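Local coordinates for protein serine protease inhibitor (Schistosoma haematobium, PDB 3STO) that belongs to the serpin family and probably inhibits serine endopeptidases, at residues L272-V283 / I382-P393. Numbering follows the deposited sequence.
Sequences LLNGNKVLSEYV and ICFIYDQQLTMP
L279, at helix 279-283, meets F384 and Y386, two aromatic residues of strand 382-387. Its CB points toward the strand. L279 CG, anti to the backbone N (chi1 -175°), lies 4.1 Å from Y386 CD1. At the end of the branch, L279 CD1 lies 4.0 Å from F384 CE2. The other methyl, CD2, makes more contacts. It sits over one face of the F384 ring in a CH-pi contact, set off toward the rim. L279 CD2 is 3.6 Å from the F384 ring centroid. The same methyl touches CD1 of Y386 and CB of P393, so it touches both strands of the hairpin.

One helical turn on, V283 lies over a face of the Y386 ring. V283 CG2 is 4.1 Å from the Y386 ring centroid and 6° off the normal. V283 CG1 is 3.5 Å from Y386 CE2. The Y386 hydroxyl ends beside CB of S280. A water links the backbones here: it accepts from S280 N (2.9 Å) and donates to T391 O.

L272 and L273, of helix 269-273, meet the F384 ring at its CZ end. L272 CB is 4.0 Å from F384 CZ, and the backbone N of L273 lies at the edge of that ring, in its plane. L273 CB also packs on I382 CG2. On the hairpin itself, T391 and M392 both face D387 in a G1 beta bulge, and D387 OD1 forms a salt bridge with R252 NE.

I382, F384 and Y386 turn alternate side chains to the helices, as expected of a beta-strand. The contact is apolar packing of two short helices across one face of an antiparallel hairpin. Strands 381-387 and 392-399 correspond to the s4B/s5B hairpin of serpin beta-sheet B. Helices 269-273 and 279-283 correspond to hG and hH, which pack on it as in other serpins.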
loop_
_atom_site.group_PDB
_atom_site.type_symbol
_atom_site.label_atom_id
_atom_site.label_comp_id
_atom_site.label_asym_id
_atom_site.label_seq_id
_atom_site.Cartn_x
_atom_site.Cartn_y
_atom_site.Cartn_z
ATOM N N LEU A 272 -14.622 -3.757 4.579
ATOM C CA LEU A 272 -13.874 -3.803 3.333
ATOM C C LEU A 272 -12.444 -3.318 3.517
ATOM O O LEU A 272 -11.545 -3.833 2.859
ATOM C CB LEU A 272 -14.557 -2.978 2.234
ATOM C CG LEU A 272 -15.833 -3.582 1.661
ATOM C CD1 LEU A 272 -16.600 -2.501 0.972
ATOM C CD2 LEU A 272 -15.512 -4.695 0.714
ATOM N N LEU A 273 -12.246 -2.316 4.381
ATOM C CA LEU A 273 -10.910 -1.830 4.686
ATOM C C LEU A 273 -10.091 -2.912 5.436
ATOM O O LEU A 273 -8.923 -3.147 5.119
ATOM C CB LEU A 273 -10.958 -0.510 5.467
ATOM C CG LEU A 273 -9.573 0.109 5.733
ATOM C CD1 LEU A 273 -8.968 0.672 4.452
ATOM C CD2 LEU A 273 -9.610 1.185 6.829
ATOM N N ASN A 274 -10.701 -3.595 6.405
ATOM C CA ASN A 274 -9.962 -4.591 7.160
ATOM C C ASN A 274 -9.911 -5.967 6.465
ATOM O O ASN A 274 -9.230 -6.870 6.931
ATOM C CB ASN A 274 -10.467 -4.699 8.612
ATOM C CG ASN A 274 -11.861 -5.284 8.720
ATOM O OD1 ASN A 274 -12.312 -6.035 7.862
ATOM N ND2 ASN A 274 -12.557 -4.933 9.787
ATOM N N GLY A 275 -10.626 -6.107 5.346
ATOM C CA GLY A 275 -10.607 -7.334 4.571
ATOM C C GLY A 275 -11.568 -8.446 5.003
ATOM O O GLY A 275 -11.609 -9.494 4.376
ATOM N N ASN A 276 -12.347 -8.233 6.059
ATOM C CA ASN A 276 -13.351 -9.219 6.450
ATOM C C ASN A 276 -14.396 -9.402 5.372
ATOM O O ASN A 276 -14.999 -10.465 5.248
ATOM C CB ASN A 276 -14.029 -8.841 7.777
ATOM C CG ASN A 276 -13.082 -8.939 8.964
ATOM O OD1 ASN A 276 -11.981 -9.492 8.853
ATOM N ND2 ASN A 276 -13.491 -8.388 10.094
ATOM N N LYS A 277 -14.636 -8.342 4.610
ATOM C CA LYS A 277 -15.485 -8.417 3.437
ATOM C C LYS A 277 -14.566 -8.327 2.234
ATOM O O LYS A 277 -13.576 -7.594 2.262
ATOM C CB LYS A 277 -16.464 -7.273 3.424
ATOM C CG LYS A 277 -17.788 -7.502 4.146
ATOM C CD LYS A 277 -18.503 -6.116 4.282
ATOM C CE LYS A 277 -20.002 -6.231 4.466
ATOM N NZ LYS A 277 -20.398 -6.592 5.842
ATOM N N VAL A 278 -14.876 -9.091 1.191
ATOM C CA VAL A 278 -13.964 -9.241 0.045
ATOM C C VAL A 278 -14.305 -8.240 -1.051
ATOM O O VAL A 278 -15.364 -8.337 -1.668
ATOM C CB VAL A 278 -14.003 -10.687 -0.514
ATOM C CG1 VAL A 278 -13.077 -10.843 -1.692
ATOM C CG2 VAL A 278 -13.623 -11.651 0.572
ATOM N N LEU A 279 -13.408 -7.282 -1.269
ATOM C CA LEU A 279 -13.667 -6.157 -2.153
ATOM C C LEU A 279 -14.089 -6.588 -3.555
ATOM O O LEU A 279 -15.052 -6.052 -4.120
ATOM C CB LEU A 279 -12.443 -5.215 -2.227
ATOM C CG LEU A 279 -12.594 -3.887 -3.036
ATOM C CD1 LEU A 279 -13.800 -3.007 -2.624
ATOM C CD2 LEU A 279 -11.310 -3.056 -2.972
ATOM N N SER A 280 -13.365 -7.553 -4.113
ATOM C CA SER A 280 -13.628 -8.035 -5.471
ATOM C C SER A 280 -15.054 -8.526 -5.659
ATOM O O SER A 280 -15.608 -8.355 -6.735
ATOM C CB SER A 280 -12.617 -9.109 -5.904
ATOM O OG SER A 280 -12.691 -10.252 -5.081
ATOM N N GLU A 281 -15.641 -9.117 -4.617
ATOM C CA GLU A 281 -17.040 -9.549 -4.646
ATOM C C GLU A 281 -18.001 -8.387 -4.783
ATOM O O GLU A 281 -19.075 -8.560 -5.352
ATOM C CB GLU A 281 -17.409 -10.348 -3.383
ATOM C CG GLU A 281 -16.661 -11.683 -3.265
ATOM C CD GLU A 281 -17.081 -12.508 -2.058
ATOM O OE1 GLU A 281 -18.152 -12.202 -1.486
ATOM O OE2 GLU A 281 -16.343 -13.461 -1.680
ATOM N N TYR A 282 -17.621 -7.217 -4.238
ATOM C CA TYR A 282 -18.415 -5.999 -4.373
ATOM C C TYR A 282 -18.163 -5.371 -5.714
ATOM O O TYR A 282 -19.095 -4.966 -6.391
ATOM C CB TYR A 282 -18.149 -5.004 -3.230
ATOM C CG TYR A 282 -18.728 -5.523 -1.961
ATOM C CD1 TYR A 282 -18.085 -6.525 -1.250
ATOM C CD2 TYR A 282 -19.954 -5.106 -1.526
ATOM C CE1 TYR A 282 -18.633 -7.064 -0.082
ATOM C CE2 TYR A 282 -20.524 -5.631 -0.369
ATOM C CZ TYR A 282 -19.859 -6.615 0.355
ATOM O OH TYR A 282 -20.415 -7.143 1.511
ATOM N N VAL A 283 -16.901 -5.289 -6.106
ATOM C CA VAL A 283 -16.575 -4.674 -7.383
ATOM C C VAL A 283 -17.225 -5.419 -8.560
ATOM O O VAL A 283 -17.690 -4.781 -9.519
ATOM C CB VAL A 283 -15.042 -4.483 -7.532
ATOM C CG1 VAL A 283 -14.666 -3.916 -8.906
ATOM C CG2 VAL A 283 -14.532 -3.546 -6.444
ATOM N N ILE A 382 -14.077 5.377 2.652
ATOM C CA ILE A 382 -12.987 4.442 2.426
ATOM C C ILE A 382 -12.742 4.329 0.923
ATOM O O ILE A 382 -13.673 4.313 0.121
ATOM C CB ILE A 382 -13.277 3.083 3.147
ATOM C CG1 ILE A 382 -12.845 3.215 4.615
ATOM C CG2 ILE A 382 -12.586 1.903 2.479
ATOM C CD1 ILE A 382 -13.932 2.999 5.550
ATOM N N CYS A 383 -11.484 4.311 0.533
ATOM C CA CYS A 383 -11.184 4.188 -0.877
ATOM C C CYS A 383 -10.007 3.238 -1.153
ATOM O O CYS A 383 -9.212 2.923 -0.253
ATOM C CB CYS A 383 -10.977 5.560 -1.510
ATOM S SG CYS A 383 -9.589 6.417 -0.845
ATOM N N PHE A 384 -9.922 2.772 -2.397
ATOM C CA PHE A 384 -8.909 1.813 -2.794
ATOM C C PHE A 384 -8.392 2.136 -4.172
ATOM O O PHE A 384 -9.126 2.669 -4.999
ATOM C CB PHE A 384 -9.529 0.441 -2.876
ATOM C CG PHE A 384 -10.167 -0.035 -1.594
ATOM C CD1 PHE A 384 -9.402 -0.727 -0.631
ATOM C CD2 PHE A 384 -11.517 0.131 -1.386
ATOM C CE1 PHE A 384 -9.965 -1.223 0.518
ATOM C CE2 PHE A 384 -12.120 -0.349 -0.217
ATOM C CZ PHE A 384 -11.341 -1.039 0.734
ATOM N N ILE A 385 -7.119 1.846 -4.426
ATOM C CA ILE A 385 -6.720 1.632 -5.803
ATOM C C ILE A 385 -6.877 0.135 -6.007
ATOM O O ILE A 385 -6.244 -0.649 -5.323
ATOM C CB ILE A 385 -5.320 2.062 -6.056
ATOM C CG1 ILE A 385 -5.205 3.563 -5.829
ATOM C CG2 ILE A 385 -4.873 1.604 -7.462
ATOM C CD1 ILE A 385 -3.776 4.065 -5.814
ATOM N N TYR A 386 -7.793 -0.265 -6.877
ATOM C CA TYR A 386 -8.142 -1.669 -7.013
ATOM C C TYR A 386 -7.500 -2.204 -8.290
ATOM O O TYR A 386 -7.535 -1.538 -9.327
ATOM C CB TYR A 386 -9.673 -1.813 -7.066
ATOM C CG TYR A 386 -10.203 -3.211 -7.309
ATOM C CD1 TYR A 386 -10.119 -4.190 -6.331
ATOM C CD2 TYR A 386 -10.795 -3.551 -8.523
ATOM C CE1 TYR A 386 -10.608 -5.466 -6.541
ATOM C CE2 TYR A 386 -11.286 -4.832 -8.751
ATOM C CZ TYR A 386 -11.181 -5.795 -7.749
ATOM O OH TYR A 386 -11.673 -7.076 -7.947
ATOM N N ASP A 387 -6.914 -3.403 -8.199
ATOM C CA ASP A 387 -6.259 -4.061 -9.337
ATOM C C ASP A 387 -7.171 -5.114 -9.971
ATOM O O ASP A 387 -7.528 -6.100 -9.327
ATOM C CB ASP A 387 -4.948 -4.681 -8.888
ATOM C CG ASP A 387 -4.131 -5.241 -10.048
ATOM O OD1 ASP A 387 -4.703 -5.777 -11.034
ATOM O OD2 ASP A 387 -2.896 -5.157 -9.953
ATOM N N GLN A 388 -7.552 -4.911 -11.235
ATOM C CA GLN A 388 -8.634 -5.709 -11.829
ATOM C C GLN A 388 -8.145 -7.046 -12.304
ATOM O O GLN A 388 -8.925 -7.961 -12.546
ATOM C CB GLN A 388 -9.354 -4.965 -12.962
ATOM C CG GLN A 388 -9.886 -3.628 -12.524
ATOM C CD GLN A 388 -11.328 -3.416 -12.906
ATOM O OE1 GLN A 388 -12.228 -4.200 -12.540
ATOM N NE2 GLN A 388 -11.566 -2.360 -13.656
ATOM N N GLN A 389 -6.836 -7.166 -12.413
ATOM C CA GLN A 389 -6.254 -8.437 -12.778
ATOM C C GLN A 389 -6.003 -9.298 -11.530
ATOM O O GLN A 389 -6.474 -10.435 -11.436
ATOM C CB GLN A 389 -4.989 -8.186 -13.582
ATOM C CG GLN A 389 -4.361 -9.430 -14.123
ATOM C CD GLN A 389 -3.161 -9.089 -14.910
ATOM O OE1 GLN A 389 -3.229 -8.225 -15.809
ATOM N NE2 GLN A 389 -2.018 -9.703 -14.553
ATOM N N LEU A 390 -5.311 -8.732 -10.545
ATOM C CA LEU A 390 -5.118 -9.420 -9.280
ATOM C C LEU A 390 -6.405 -9.535 -8.468
ATOM O O LEU A 390 -6.442 -10.254 -7.485
ATOM C CB LEU A 390 -4.059 -8.710 -8.461
ATOM C CG LEU A 390 -2.701 -8.528 -9.142
ATOM C CD1 LEU A 390 -1.750 -7.830 -8.188
ATOM C CD2 LEU A 390 -2.117 -9.854 -9.594
ATOM N N THR A 391 -7.459 -8.834 -8.895
ATOM C CA THR A 391 -8.702 -8.686 -8.122
ATOM C C THR A 391 -8.488 -8.400 -6.626
ATOM O O THR A 391 -9.081 -9.047 -5.756
ATOM C CB THR A 391 -9.694 -9.860 -8.320
ATOM O OG1 THR A 391 -9.059 -11.084 -7.945
ATOM C CG2 THR A 391 -10.118 -9.949 -9.766
HETATM N N MSE A 392 -7.660 -7.411 -6.339
HETATM C CA MSE A 392 -7.441 -7.034 -4.965
HETATM C C MSE A 392 -7.006 -5.584 -4.908
HETATM O O MSE A 392 -6.586 -5.009 -5.898
HETATM C CB MSE A 392 -6.367 -7.913 -4.341
HETATM C CG MSE A 392 -4.974 -7.555 -4.821
HETATM SE SE MSE A 392 -3.568 -8.861 -4.290
HETATM C CE MSE A 392 -3.950 -8.940 -2.354
ATOM N N PRO A 393 -7.130 -4.971 -3.735
ATOM C CA PRO A 393 -6.614 -3.606 -3.656
ATOM C C PRO A 393 -5.109 -3.605 -3.465
ATOM O O PRO A 393 -4.540 -4.391 -2.703
ATOM C CB PRO A 393 -7.311 -3.047 -2.411
ATOM C CG PRO A 393 -7.510 -4.272 -1.530
ATOM C CD PRO A 393 -7.823 -5.398 -2.502
HETATM O O HOH W 1 -10.589 -7.896 -3.331
#